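Local coordinates for amine Dehydrogenase (PDB 1JMX), which probably oxidises primary amines as a quinohemoprotein dehydrogenase, this chain carrying two c-type hemes that are thought to pass on the electrons, at residues G182-S187 with F276-E281; G198-T203 with F210-K215; G282-L287 with G352-V357; E237-V242 with R250-A255. One frame throughout, in Å; residues are numbered along the deposited sequence.

Interaction 1 of 4, residues G182-S187 with F276-E281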
loop_
_atom_site.group_PDB
_atom_site.type_symbol
_atom_site.label_atom_id
_atom_site.label_comp_id
_atom_site.label_asym_id
_atom_site.label_seq_id
_atom_site.Cartn_x
_atom_site.Cartn_y
_atom_site.Cartn_z
ATOM N N GLY A 182 29.551 18.604 -21.311
ATOM C CA GLY A 182 29.267 19.630 -22.296
ATOM C C GLY A 182 28.092 20.475 -21.855
ATOM O O GLY A 182 27.694 20.428 -20.693
ATOM N N GLN A 183 27.526 21.248 -22.775
ATOM C CA GLN A 183 26.382 22.087 -22.449
ATOM C C GLN A 183 25.126 21.365 -22.912
ATOM O O GLN A 183 25.121 20.700 -23.955
ATOM C CB GLN A 183 26.489 23.462 -23.114
ATOM C CG GLN A 183 27.809 24.204 -22.858
ATOM C CD GLN A 183 28.119 24.417 -21.377
ATOM O OE1 GLN A 183 27.213 24.503 -20.547
ATOM N NE2 GLN A 183 29.410 24.516 -21.043
ATOM N N TRP A 184 24.068 21.483 -22.120
ATOM C CA TRP A 184 22.819 20.817 -22.434
ATOM C C TRP A 184 21.628 21.749 -22.339
ATOM O O TRP A 184 21.240 22.153 -21.250
ATOM C CB TRP A 184 22.595 19.638 -21.481
ATOM C CG TRP A 184 23.494 18.471 -21.716
ATOM C CD1 TRP A 184 24.824 18.375 -21.402
ATOM C CD2 TRP A 184 23.121 17.206 -22.276
ATOM N NE1 TRP A 184 25.296 17.129 -21.728
ATOM C CE2 TRP A 184 24.275 16.389 -22.266
ATOM C CE3 TRP A 184 21.924 16.682 -22.785
ATOM C CZ2 TRP A 184 24.265 15.071 -22.743
ATOM C CZ3 TRP A 184 21.914 15.374 -23.261
ATOM C CH2 TRP A 184 23.078 14.584 -23.237
ATOM N N ALA A 185 21.023 22.060 -23.479
ATOM C CA ALA A 185 19.846 22.923 -23.494
ATOM C C ALA A 185 18.667 22.100 -23.009
ATOM O O ALA A 185 18.425 21.005 -23.516
ATOM C CB ALA A 185 19.577 23.430 -24.912
ATOM N N PHE A 186 17.943 22.599 -22.016
ATOM C CA PHE A 186 16.795 21.861 -21.516
ATOM C C PHE A 186 15.472 22.628 -21.525
ATOM O O PHE A 186 15.427 23.864 -21.528
ATOM C CB PHE A 186 17.074 21.267 -20.119
ATOM C CG PHE A 186 17.111 22.283 -19.006
ATOM C CD1 PHE A 186 18.322 22.786 -18.546
ATOM C CD2 PHE A 186 15.932 22.721 -18.402
ATOM C CE1 PHE A 186 18.365 23.710 -17.499
ATOM C CE2 PHE A 186 15.964 23.646 -17.357
ATOM C CZ PHE A 186 17.184 24.141 -16.905
ATOM N N SER A 187 14.397 21.850 -21.527
ATOM C CA SER A 187 13.039 22.357 -21.517
ATOM C C SER A 187 12.265 21.407 -20.614
ATOM O O SER A 187 12.564 20.218 -20.548
ATOM C CB SER A 187 12.456 22.326 -22.929
ATOM O OG SER A 187 11.138 22.825 -22.932
ATOM N N PHE A 276 11.221 16.573 -17.890
ATOM C CA PHE A 276 12.484 17.116 -18.325
ATOM C C PHE A 276 13.051 16.466 -19.568
ATOM O O PHE A 276 13.217 15.251 -19.640
ATOM C CB PHE A 276 13.468 17.010 -17.163
ATOM C CG PHE A 276 14.814 17.609 -17.433
ATOM C CD1 PHE A 276 15.161 18.833 -16.872
ATOM C CD2 PHE A 276 15.764 16.917 -18.176
ATOM C CE1 PHE A 276 16.443 19.355 -17.038
ATOM C CE2 PHE A 276 17.042 17.428 -18.349
ATOM C CZ PHE A 276 17.385 18.648 -17.779
ATOM N N THR A 277 13.361 17.302 -20.547
ATOM C CA THR A 277 13.953 16.835 -21.784
ATOM C C THR A 277 15.097 17.791 -22.090
ATOM O O THR A 277 14.993 18.984 -21.837
ATOM C CB THR A 277 12.913 16.759 -22.935
ATOM O OG1 THR A 277 13.561 16.298 -24.128
ATOM C CG2 THR A 277 12.265 18.110 -23.197
ATOM N N ALA A 278 16.224 17.252 -22.524
ATOM C CA ALA A 278 17.380 18.081 -22.829
ATOM C C ALA A 278 18.108 17.539 -24.043
ATOM O O ALA A 278 17.908 16.383 -24.439
ATOM C CB ALA A 278 18.334 18.154 -21.627
ATOM N N VAL A 279 18.952 18.383 -24.632
ATOM C CA VAL A 279 19.723 18.010 -25.807
ATOM C C VAL A 279 21.134 18.567 -25.688
ATOM O O VAL A 279 21.323 19.728 -25.336
ATOM C CB VAL A 279 19.050 18.531 -27.098
ATOM C CG1 VAL A 279 19.984 18.398 -28.279
ATOM C CG2 VAL A 279 17.794 17.736 -27.366
ATOM N N LYS A 280 22.122 17.725 -25.971
ATOM C CA LYS A 280 23.507 18.150 -25.894
ATOM C C LYS A 280 23.908 18.991 -27.101
ATOM O O LYS A 280 23.484 18.745 -28.233
ATOM C CB LYS A 280 24.443 16.952 -25.791
ATOM C CG LYS A 280 25.882 17.340 -25.532
ATOM C CD LYS A 280 26.805 16.135 -25.579
ATOM C CE LYS A 280 28.277 16.541 -25.397
ATOM N NZ LYS A 280 28.755 17.454 -26.487
ATOM N N GLU A 281 24.743 19.985 -26.832
ATOM C CA GLU A 281 25.257 20.870 -27.862
ATOM C C GLU A 281 25.994 20.013 -28.882
ATOM O O GLU A 281 26.509 18.948 -28.544
ATOM C CB GLU A 281 26.220 21.880 -27.240
ATOM C CG GLU A 281 27.376 21.229 -26.481
ATOM C CD GLU A 281 28.395 22.233 -25.970
ATOM O OE1 GLU A 281 29.058 21.929 -24.951
ATOM O OE2 GLU A 281 28.542 23.320 -26.593
#
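The indole of Trp184 lies against the side chain of Lys280, its partner in a non-hydrogen-bonded antiparallel pair. Lys280 CB sits 3.5 Å from the centroid of the six-membered ring and 9° off the ring normal, a CH-pi contact squarely over one face, while CG reaches toward the NE1 side of the same ring system. CG of Trp184 is anti to the carbonyl carbon, whereas that of Lys280 is anti to the backbone N, and the two chains cross obliquely; the indole NE1 is hydrogen-bonded to the carbonyl O of Leu180. At the next non-hydrogen-bonded pair, Ala278 CB packs against Phe186 CB, which also meets the CZ of Phe276 at 3.5 Å. The two phenyl planes are only 23° apart but slid so far that the rings barely overlap, with centroids 5.2 Å apart. Ala185 with Val279 and Ser187 with Thr277 are hydrogen-bonded pairs, and Ser187 N to Thr277 O (2.9 Å) is nearly straight at 170°. Next to the Trp184-Lys280 pair, at the end away from Ser187, Glu281 runs alongside Gln183, and its OE1 accepts the N-H of Gln183 at 2.7 Å from above the carboxylate plane, in place of a backbone carbonyl; Glu281 N returns a bond to Gln183 O. This pairing of first and last strands is the seam closing an eight-stranded antiparallel beta barrel, with Trp184 and Phe186 on its buried inner face.

Interaction 2 of 4, residues G198-T203 with F210-K215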
loop_
_atom_site.group_PDB
_atom_site.type_symbol
_atom_site.label_atom_id
_atom_site.label_comp_id
_atom_site.label_asym_id
_atom_site.label_seq_id
_atom_site.Cartn_x
_atom_site.Cartn_y
_atom_site.Cartn_z
ATOM N N GLY A 198 16.386 26.310 -19.959
ATOM C CA GLY A 198 17.701 26.783 -19.580
ATOM C C GLY A 198 18.820 25.927 -20.134
ATOM O O GLY A 198 18.643 25.190 -21.105
ATOM N N VAL A 199 19.982 26.027 -19.502
ATOM C CA VAL A 199 21.155 25.271 -19.911
ATOM C C VAL A 199 21.781 24.574 -18.715
ATOM O O VAL A 199 21.972 25.159 -17.654
ATOM C CB VAL A 199 22.210 26.181 -20.615
ATOM C CG1 VAL A 199 23.474 25.384 -20.939
ATOM C CG2 VAL A 199 21.633 26.745 -21.903
ATOM N N MET A 200 22.058 23.295 -18.899
ATOM C CA MET A 200 22.670 22.495 -17.872
ATOM C C MET A 200 24.080 22.172 -18.324
ATOM O O MET A 200 24.298 21.613 -19.397
ATOM C CB MET A 200 21.874 21.214 -17.644
ATOM C CG MET A 200 22.364 20.406 -16.456
ATOM S SD MET A 200 21.326 18.972 -16.117
ATOM C CE MET A 200 21.777 17.867 -17.448
ATOM N N SER A 201 25.034 22.623 -17.529
ATOM C CA SER A 201 26.433 22.399 -17.799
ATOM C C SER A 201 26.893 21.170 -17.014
ATOM O O SER A 201 26.781 21.115 -15.790
ATOM C CB SER A 201 27.230 23.638 -17.383
ATOM O OG SER A 201 28.608 23.513 -17.706
ATOM N N VAL A 202 27.364 20.169 -17.743
ATOM C CA VAL A 202 27.850 18.933 -17.145
ATOM C C VAL A 202 29.356 18.902 -17.337
ATOM O O VAL A 202 29.840 19.050 -18.453
ATOM C CB VAL A 202 27.239 17.693 -17.840
ATOM C CG1 VAL A 202 27.701 16.424 -17.154
ATOM C CG2 VAL A 202 25.724 17.775 -17.839
ATOM N N THR A 203 30.092 18.772 -16.241
ATOM C CA THR A 203 31.551 18.707 -16.306
ATOM C C THR A 203 31.965 17.446 -15.565
ATOM O O THR A 203 31.325 17.054 -14.599
ATOM C CB THR A 203 32.242 19.954 -15.657
ATOM O OG1 THR A 203 32.024 19.951 -14.245
ATOM C CG2 THR A 203 31.694 21.258 -16.236
ATOM N N PHE A 210 29.724 13.410 -12.038
ATOM C CA PHE A 210 29.899 14.698 -12.698
ATOM C C PHE A 210 29.472 15.828 -11.785
ATOM O O PHE A 210 28.801 15.610 -10.769
ATOM C CB PHE A 210 29.009 14.805 -13.949
ATOM C CG PHE A 210 29.153 13.670 -14.924
ATOM C CD1 PHE A 210 30.080 13.740 -15.962
ATOM C CD2 PHE A 210 28.337 12.544 -14.828
ATOM C CE1 PHE A 210 30.191 12.709 -16.886
ATOM C CE2 PHE A 210 28.440 11.503 -15.750
ATOM C CZ PHE A 210 29.366 11.586 -16.778
ATOM N N LYS A 211 29.890 17.035 -12.161
ATOM C CA LYS A 211 29.508 18.267 -11.477
ATOM C C LYS A 211 28.410 18.782 -12.405
ATOM O O LYS A 211 28.506 18.631 -13.626
ATOM C CB LYS A 211 30.663 19.273 -11.433
ATOM C CG LYS A 211 31.802 18.912 -10.483
ATOM C CD LYS A 211 32.731 20.115 -10.320
ATOM C CE LYS A 211 33.908 19.835 -9.384
ATOM N NZ LYS A 211 34.777 21.052 -9.210
ATOM N N VAL A 212 27.361 19.364 -11.840
ATOM C CA VAL A 212 26.241 19.840 -12.653
ATOM C C VAL A 212 25.851 21.268 -12.304
ATOM O O VAL A 212 25.811 21.653 -11.138
ATOM C CB VAL A 212 24.982 18.921 -12.485
ATOM C CG1 VAL A 212 23.903 19.302 -13.486
ATOM C CG2 VAL A 212 25.352 17.450 -12.656
ATOM N N GLU A 213 25.539 22.040 -13.336
ATOM C CA GLU A 213 25.141 23.428 -13.158
ATOM C C GLU A 213 23.907 23.695 -14.003
ATOM O O GLU A 213 23.920 23.511 -15.214
ATOM C CB GLU A 213 26.275 24.359 -13.589
ATOM C CG GLU A 213 26.047 25.821 -13.262
ATOM C CD GLU A 213 26.938 26.315 -12.126
ATOM O OE1 GLU A 213 26.408 26.955 -11.176
ATOM O OE2 GLU A 213 28.170 26.073 -12.190
ATOM N N VAL A 214 22.831 24.097 -13.346
ATOM C CA VAL A 214 21.584 24.391 -14.026
ATOM C C VAL A 214 21.390 25.901 -14.042
ATOM O O VAL A 214 21.493 26.560 -13.004
ATOM C CB VAL A 214 20.397 23.727 -13.298
ATOM C CG1 VAL A 214 19.140 23.850 -14.114
ATOM C CG2 VAL A 214 20.708 22.269 -13.026
ATOM N N LYS A 215 21.167 26.450 -15.231
ATOM C CA LYS A 215 20.937 27.879 -15.382
ATOM C C LYS A 215 19.709 28.138 -16.247
ATOM O O LYS A 215 19.731 27.897 -17.447
ATOM C CB LYS A 215 22.164 28.569 -15.988
ATOM C CG LYS A 215 22.953 29.405 -14.987
ATOM C CD LYS A 215 23.492 28.536 -13.858
ATOM C CE LYS A 215 23.406 29.235 -12.503
ATOM N NZ LYS A 215 23.613 28.276 -11.362
#
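Six backbone hydrogen bonds zip the two strands together, in mutual pairs at Val199 with Lys215, Ser201 with Glu213 and Thr203 with Lys211. The shortest, from Ser201 N to Glu213 O, measures 2.7 Å, and that from Thr203 N to Lys211 O is the straightest at 174°. Between these pairs lie the non-hydrogen-bonded ones, where CA-H groups lean on carbonyls, most closely Met200 CA on Glu213 O at 3.1 Å. Gly198 CA approaches Lys215 O equally closely, and a CB there would collide with that carbonyl.

Apolar contacts belong to the face of Met200, Val202, Val212 and Val214. The Met200 chain is extended through CG and SD and bends only at its last torsion (chi3 74°); its CG crosses Val212 obliquely and touches CG1 at 3.5 Å, with SD on the same methyl. Val202 CG1 reaches the CD1 side of the Phe210 ring (3.8 Å), and Thr203 O lies at the edge of that ring, in its plane. Trp238 and Phe186 pack onto this face from other strands.

The other face is mostly polar, Val199 being its apolar member. Thr203 OG1, in the crowded position between backbone N and carbonyl carbon, rests 3.2 Å from Lys211 CB. Lys215 bends back along its own strand to a salt bridge with Glu213, NZ meeting the anti lone pair of OE1 at 3.1 Å.

An antiparallel beta hairpin of this kind, apolar inside and largely polar outside, is characteristic of the up-and-down barrel wall to which both strands belong.

Interaction 3 of 4, residues G282-L287 with G352-V357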
loop_
_atom_site.group_PDB
_atom_site.type_symbol
_atom_site.label_atom_id
_atom_site.label_comp_id
_atom_site.label_asym_id
_atom_site.label_seq_id
_atom_site.Cartn_x
_atom_site.Cartn_y
_atom_site.Cartn_z
ATOM N N GLY A 282 26.011 20.465 -30.132
ATOM C CA GLY A 282 26.686 19.714 -31.174
ATOM C C GLY A 282 25.749 19.179 -32.238
ATOM O O GLY A 282 26.198 18.844 -33.331
ATOM N N LYS A 283 24.465 19.048 -31.904
ATOM C CA LYS A 283 23.449 18.575 -32.847
ATOM C C LYS A 283 22.320 19.609 -32.800
ATOM O O LYS A 283 21.877 19.982 -31.711
ATOM C CB LYS A 283 22.864 17.226 -32.413
ATOM C CG LYS A 283 23.841 16.262 -31.755
ATOM C CD LYS A 283 23.094 15.083 -31.085
ATOM C CE LYS A 283 22.077 15.555 -30.026
ATOM N NZ LYS A 283 22.720 16.283 -28.887
ATOM N N ALA A 284 21.867 20.070 -33.968
ATOM C CA ALA A 284 20.783 21.056 -34.058
ATOM C C ALA A 284 19.427 20.415 -33.791
ATOM O O ALA A 284 18.972 19.545 -34.544
ATOM C CB ALA A 284 20.777 21.733 -35.431
ATOM N N ARG A 285 18.798 20.844 -32.702
ATOM C CA ARG A 285 17.491 20.341 -32.308
ATOM C C ARG A 285 16.607 21.518 -31.920
ATOM O O ARG A 285 17.092 22.592 -31.567
ATOM C CB ARG A 285 17.618 19.390 -31.102
ATOM C CG ARG A 285 18.309 18.047 -31.394
ATOM C CD ARG A 285 17.311 16.875 -31.593
ATOM N NE ARG A 285 16.641 16.477 -30.347
ATOM C CZ ARG A 285 15.500 17.009 -29.904
ATOM N NH1 ARG A 285 14.880 17.963 -30.600
ATOM N NH2 ARG A 285 14.992 16.610 -28.744
ATOM N N LEU A 286 15.303 21.311 -32.016
ATOM C CA LEU A 286 14.331 22.323 -31.644
ATOM C C LEU A 286 13.472 21.630 -30.590
ATOM O O LEU A 286 12.605 20.816 -30.920
ATOM C CB LEU A 286 13.512 22.735 -32.872
ATOM C CG LEU A 286 12.570 23.933 -32.771
ATOM C CD1 LEU A 286 13.250 25.108 -32.088
ATOM C CD2 LEU A 286 12.116 24.309 -34.171
ATOM N N LEU A 287 13.788 21.899 -29.324
ATOM C CA LEU A 287 13.112 21.307 -28.173
ATOM C C LEU A 287 11.638 21.624 -27.950
ATOM O O LEU A 287 10.814 20.713 -27.883
ATOM C CB LEU A 287 13.865 21.634 -26.885
ATOM C CG LEU A 287 15.101 20.821 -26.515
ATOM C CD1 LEU A 287 15.505 21.196 -25.092
ATOM C CD2 LEU A 287 14.790 19.329 -26.599
ATOM N N GLY A 352 14.955 28.828 -39.182
ATOM C CA GLY A 352 15.817 28.558 -40.318
ATOM C C GLY A 352 15.215 27.307 -40.929
ATOM O O GLY A 352 14.008 27.278 -41.221
ATOM N N THR A 353 16.027 26.263 -41.098
ATOM C CA THR A 353 15.533 25.004 -41.648
ATOM C C THR A 353 15.108 24.011 -40.557
ATOM O O THR A 353 14.469 22.994 -40.861
ATOM C CB THR A 353 16.548 24.341 -42.632
ATOM O OG1 THR A 353 17.886 24.430 -42.108
ATOM C CG2 THR A 353 16.485 25.029 -44.003
ATOM N N LEU A 354 15.428 24.326 -39.297
ATOM C CA LEU A 354 15.063 23.483 -38.144
ATOM C C LEU A 354 13.563 23.482 -37.828
ATOM O O LEU A 354 12.988 24.517 -37.481
ATOM C CB LEU A 354 15.809 23.923 -36.873
ATOM C CG LEU A 354 17.224 23.419 -36.577
ATOM C CD1 LEU A 354 17.657 23.921 -35.201
ATOM C CD2 LEU A 354 17.247 21.900 -36.628
ATOM N N LYS A 355 12.954 22.299 -37.918
ATOM C CA LYS A 355 11.532 22.102 -37.628
ATOM C C LYS A 355 11.493 21.098 -36.482
ATOM O O LYS A 355 12.547 20.624 -36.041
ATOM C CB LYS A 355 10.822 21.490 -38.838
ATOM C CG LYS A 355 10.877 22.314 -40.115
ATOM C CD LYS A 355 9.649 23.200 -40.274
ATOM C CE LYS A 355 9.659 23.892 -41.639
ATOM N NZ LYS A 355 8.448 24.736 -41.865
ATOM N N GLY A 356 10.293 20.762 -36.009
ATOM C CA GLY A 356 10.186 19.800 -34.926
ATOM C C GLY A 356 9.038 20.000 -33.957
ATOM O O GLY A 356 8.412 19.032 -33.529
ATOM N N VAL A 357 8.764 21.251 -33.597
ATOM C CA VAL A 357 7.689 21.567 -32.660
ATOM C C VAL A 357 6.467 22.201 -33.314
ATOM O O VAL A 357 6.565 22.815 -34.376
ATOM C CB VAL A 357 8.188 22.496 -31.548
ATOM C CG1 VAL A 357 8.955 21.693 -30.515
ATOM C CG2 VAL A 357 9.076 23.591 -32.134
HETATM O O HOH W 1 14.444 19.533 -34.320
#
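Strand 285-287 and the weakly bonded strand at about 354-357 run roughly parallel, their directions 29° apart, but their axes come no nearer than 6.3 Å, and the closest CA pair, Leu286 with Gly356, is 5.9 Å apart. The backbones are too widely splayed at this end to bond directly. A water spans the gap instead, accepting from Leu286 N at 3.0 Å and donating to Lys355 O at 2.8 Å. The backbone of Gly356 has a conformation that would jam a CB against the preceding carbonyl. Here the first strand of the E-set-family domain that follows the barrel comes alongside its last strand, the parallel neighbours in a mixed sheet; such a parallel pairing of a domain's first and last strands is familiar from immunoglobulin-like folds.

Leu286 carries the contact. With CG anti to its backbone N (chi1 -171°), it reaches across to the second strand, where CD2 touches Leu354 O at 3.4 Å and CG meets Val357 CG2 at 3.6 Å, the two side chains crossing at about a right angle. The other methyl of Val357, CG1, is turned to the carbonyl of Leu287, 3.4 Å from its O. Leu354 straddles the CB of Ala284 with both methyls, CD2 at 3.7 Å and CD1 only slightly farther. Leu309, from a nearby loop, packs on Leu286 and Leu354 alike, while Arg285 and Leu287 direct their side chains the other way, onto Val279 of the barrel.

Interaction 4 of 4, residues E237-V242 with R250-A255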
loop_
_atom_site.group_PDB
_atom_site.type_symbol
_atom_site.label_atom_id
_atom_site.label_comp_id
_atom_site.label_asym_id
_atom_site.label_seq_id
_atom_site.Cartn_x
_atom_site.Cartn_y
_atom_site.Cartn_z
ATOM N N GLU A 237 21.707 5.353 -17.303
ATOM C CA GLU A 237 20.905 5.703 -16.128
ATOM C C GLU A 237 21.498 6.828 -15.290
ATOM O O GLU A 237 22.281 6.608 -14.365
ATOM C CB GLU A 237 20.628 4.473 -15.263
ATOM C CG GLU A 237 19.647 3.476 -15.877
ATOM C CD GLU A 237 18.192 3.958 -15.884
ATOM O OE1 GLU A 237 17.914 5.140 -15.584
ATOM O OE2 GLU A 237 17.308 3.135 -16.196
ATOM N N TRP A 238 21.067 8.040 -15.615
ATOM C CA TRP A 238 21.513 9.255 -14.959
ATOM C C TRP A 238 20.753 9.545 -13.669
ATOM O O TRP A 238 19.528 9.653 -13.667
ATOM C CB TRP A 238 21.358 10.418 -15.937
ATOM C CG TRP A 238 21.623 11.775 -15.373
ATOM C CD1 TRP A 238 20.760 12.548 -14.646
ATOM C CD2 TRP A 238 22.809 12.556 -15.552
ATOM N NE1 TRP A 238 21.333 13.765 -14.370
ATOM C CE2 TRP A 238 22.590 13.800 -14.915
ATOM C CE3 TRP A 238 24.035 12.329 -16.193
ATOM C CZ2 TRP A 238 23.556 14.817 -14.903
ATOM C CZ3 TRP A 238 24.991 13.336 -16.180
ATOM C CH2 TRP A 238 24.746 14.565 -15.538
ATOM N N ARG A 239 21.497 9.684 -12.575
ATOM C CA ARG A 239 20.919 9.990 -11.275
ATOM C C ARG A 239 21.632 11.208 -10.728
ATOM O O ARG A 239 22.831 11.176 -10.494
ATOM C CB ARG A 239 21.083 8.812 -10.310
ATOM C CG ARG A 239 20.306 7.588 -10.712
ATOM C CD ARG A 239 18.812 7.854 -10.713
ATOM N NE ARG A 239 18.076 6.670 -11.132
ATOM C CZ ARG A 239 17.983 6.263 -12.391
ATOM N NH1 ARG A 239 18.566 6.950 -13.360
ATOM N NH2 ARG A 239 17.348 5.144 -12.678
ATOM N N GLY A 240 20.894 12.284 -10.505
ATOM C CA GLY A 240 21.529 13.479 -10.001
ATOM C C GLY A 240 20.782 14.186 -8.901
ATOM O O GLY A 240 19.634 13.872 -8.600
ATOM N N ASN A 241 21.480 15.113 -8.255
ATOM C CA ASN A 241 20.895 15.904 -7.193
ATOM C C ASN A 241 21.365 17.327 -7.409
ATOM O O ASN A 241 22.567 17.606 -7.409
ATOM C CB ASN A 241 21.328 15.408 -5.814
ATOM C CG ASN A 241 20.566 16.096 -4.701
ATOM O OD1 ASN A 241 20.961 17.166 -4.210
ATOM N ND2 ASN A 241 19.436 15.513 -4.330
ATOM N N VAL A 242 20.409 18.222 -7.612
ATOM C CA VAL A 242 20.711 19.616 -7.856
ATOM C C VAL A 242 19.934 20.522 -6.925
ATOM O O VAL A 242 18.702 20.543 -6.933
ATOM C CB VAL A 242 20.402 20.000 -9.316
ATOM C CG1 VAL A 242 20.696 21.467 -9.546
ATOM C CG2 VAL A 242 21.228 19.140 -10.269
ATOM N N ARG A 250 16.049 15.777 -7.227
ATOM C CA ARG A 250 16.621 14.554 -7.761
ATOM C C ARG A 250 16.345 14.549 -9.268
ATOM O O ARG A 250 15.302 15.016 -9.720
ATOM C CB ARG A 250 15.939 13.339 -7.134
ATOM C CG ARG A 250 16.743 12.586 -6.088
ATOM C CD ARG A 250 17.102 13.442 -4.869
ATOM N NE ARG A 250 17.555 12.617 -3.739
ATOM C CZ ARG A 250 18.075 13.083 -2.600
ATOM N NH1 ARG A 250 18.235 14.394 -2.407
ATOM N NH2 ARG A 250 18.387 12.235 -1.617
ATOM N N GLN A 251 17.284 14.022 -10.041
ATOM C CA GLN A 251 17.139 13.937 -11.482
ATOM C C GLN A 251 17.220 12.469 -11.855
ATOM O O GLN A 251 18.214 11.811 -11.569
ATOM C CB GLN A 251 18.279 14.668 -12.199
ATOM C CG GLN A 251 18.414 16.145 -11.885
ATOM C CD GLN A 251 19.498 16.808 -12.707
ATOM O OE1 GLN A 251 20.576 16.246 -12.905
ATOM N NE2 GLN A 251 19.213 18.003 -13.202
ATOM N N VAL A 252 16.162 11.943 -12.449
ATOM C CA VAL A 252 16.155 10.559 -12.891
ATOM C C VAL A 252 15.924 10.626 -14.401
ATOM O O VAL A 252 14.787 10.760 -14.875
ATOM C CB VAL A 252 15.050 9.732 -12.185
ATOM C CG1 VAL A 252 14.980 8.335 -12.763
ATOM C CG2 VAL A 252 15.316 9.681 -10.685
ATOM N N PHE A 253 17.024 10.638 -15.144
ATOM C CA PHE A 253 16.959 10.719 -16.596
ATOM C C PHE A 253 17.583 9.496 -17.230
ATOM O O PHE A 253 18.294 8.726 -16.581
ATOM C CB PHE A 253 17.728 11.942 -17.131
ATOM C CG PHE A 253 17.376 13.247 -16.472
ATOM C CD1 PHE A 253 16.087 13.510 -16.031
ATOM C CD2 PHE A 253 18.355 14.218 -16.286
ATOM C CE1 PHE A 253 15.777 14.716 -15.412
ATOM C CE2 PHE A 253 18.053 15.428 -15.670
ATOM C CZ PHE A 253 16.758 15.673 -15.231
ATOM N N ALA A 254 17.284 9.330 -18.510
ATOM C CA ALA A 254 17.837 8.270 -19.320
ATOM C C ALA A 254 18.603 9.098 -20.333
ATOM O O ALA A 254 18.022 9.930 -21.020
ATOM C CB ALA A 254 16.748 7.484 -19.994
ATOM N N ALA A 255 19.925 8.963 -20.310
ATOM C CA ALA A 255 20.814 9.686 -21.209
ATOM C C ALA A 255 21.185 8.787 -22.374
ATOM O O ALA A 255 22.024 7.893 -22.245
ATOM C CB ALA A 255 22.063 10.129 -20.457
#
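Trp238 lies beside Phe253, ring planes only 9° apart but slid so that the five-membered ring and the phenyl barely overlap; CD1 of the indole comes 3.4 Å from Phe253 CD2. The two residues form a hydrogen-bonded pair in a beta hairpin of the antiparallel barrel, on the face where Val212 and Phe276 from other strands also pack. The chain of Gln251, extended beyond CG, runs alongside the indole and offers OE1 to NE1 at 3.0 Å; the oxygen lies in the indole plane, though the donor stands 42° out of the amide carbonyl plane. The same residue lays its CB over one face of the Phe253 ring, near the rim. Its pair partner is Gly240, where a CB would clash with the Gln251 carboxamide oxygen.

On the other face, the guanidinium of Arg239 spreads over Val252 CG1, 3.7 Å above the centre of its plane. Salt bridges from Arg239 to Glu35 and from Glu237 to Arg79 tie this face to the heme-binding part of the chain, probably helping to balance the buried Glu237 carboxylate. Arg239 grips Glu237 end-on: NH1 at 2.9 Å and NH2 at 3.0 Å both bond to the single oxygen OE1.

Interactions 1, 2 and 4 belong to one eight-stranded barrel: interaction 1 joins its first and last strands, and interactions 2 and 4 are hairpins within the stretch of chain it encloses. Interaction 2 extends the sheet from interaction 1 on the side of strand 194-204, Trp184 N lying 2.7 Å from Met200 O in a probable hydrogen bond. Inside, interaction 4 meets both, with Phe276 CD2 3.3 Å from Phe253 CZ and Val214 CG2 3.6 Å from Val242 CG1. Interaction 3 lies in the next domain and leans on the seam, Leu287 CD2 reaching Val279 CG2 at 3.5 Å. Interaction 4 is nearest the hemes: the Glu237 side chain is about 10 Å from that of heme-binding Lys32.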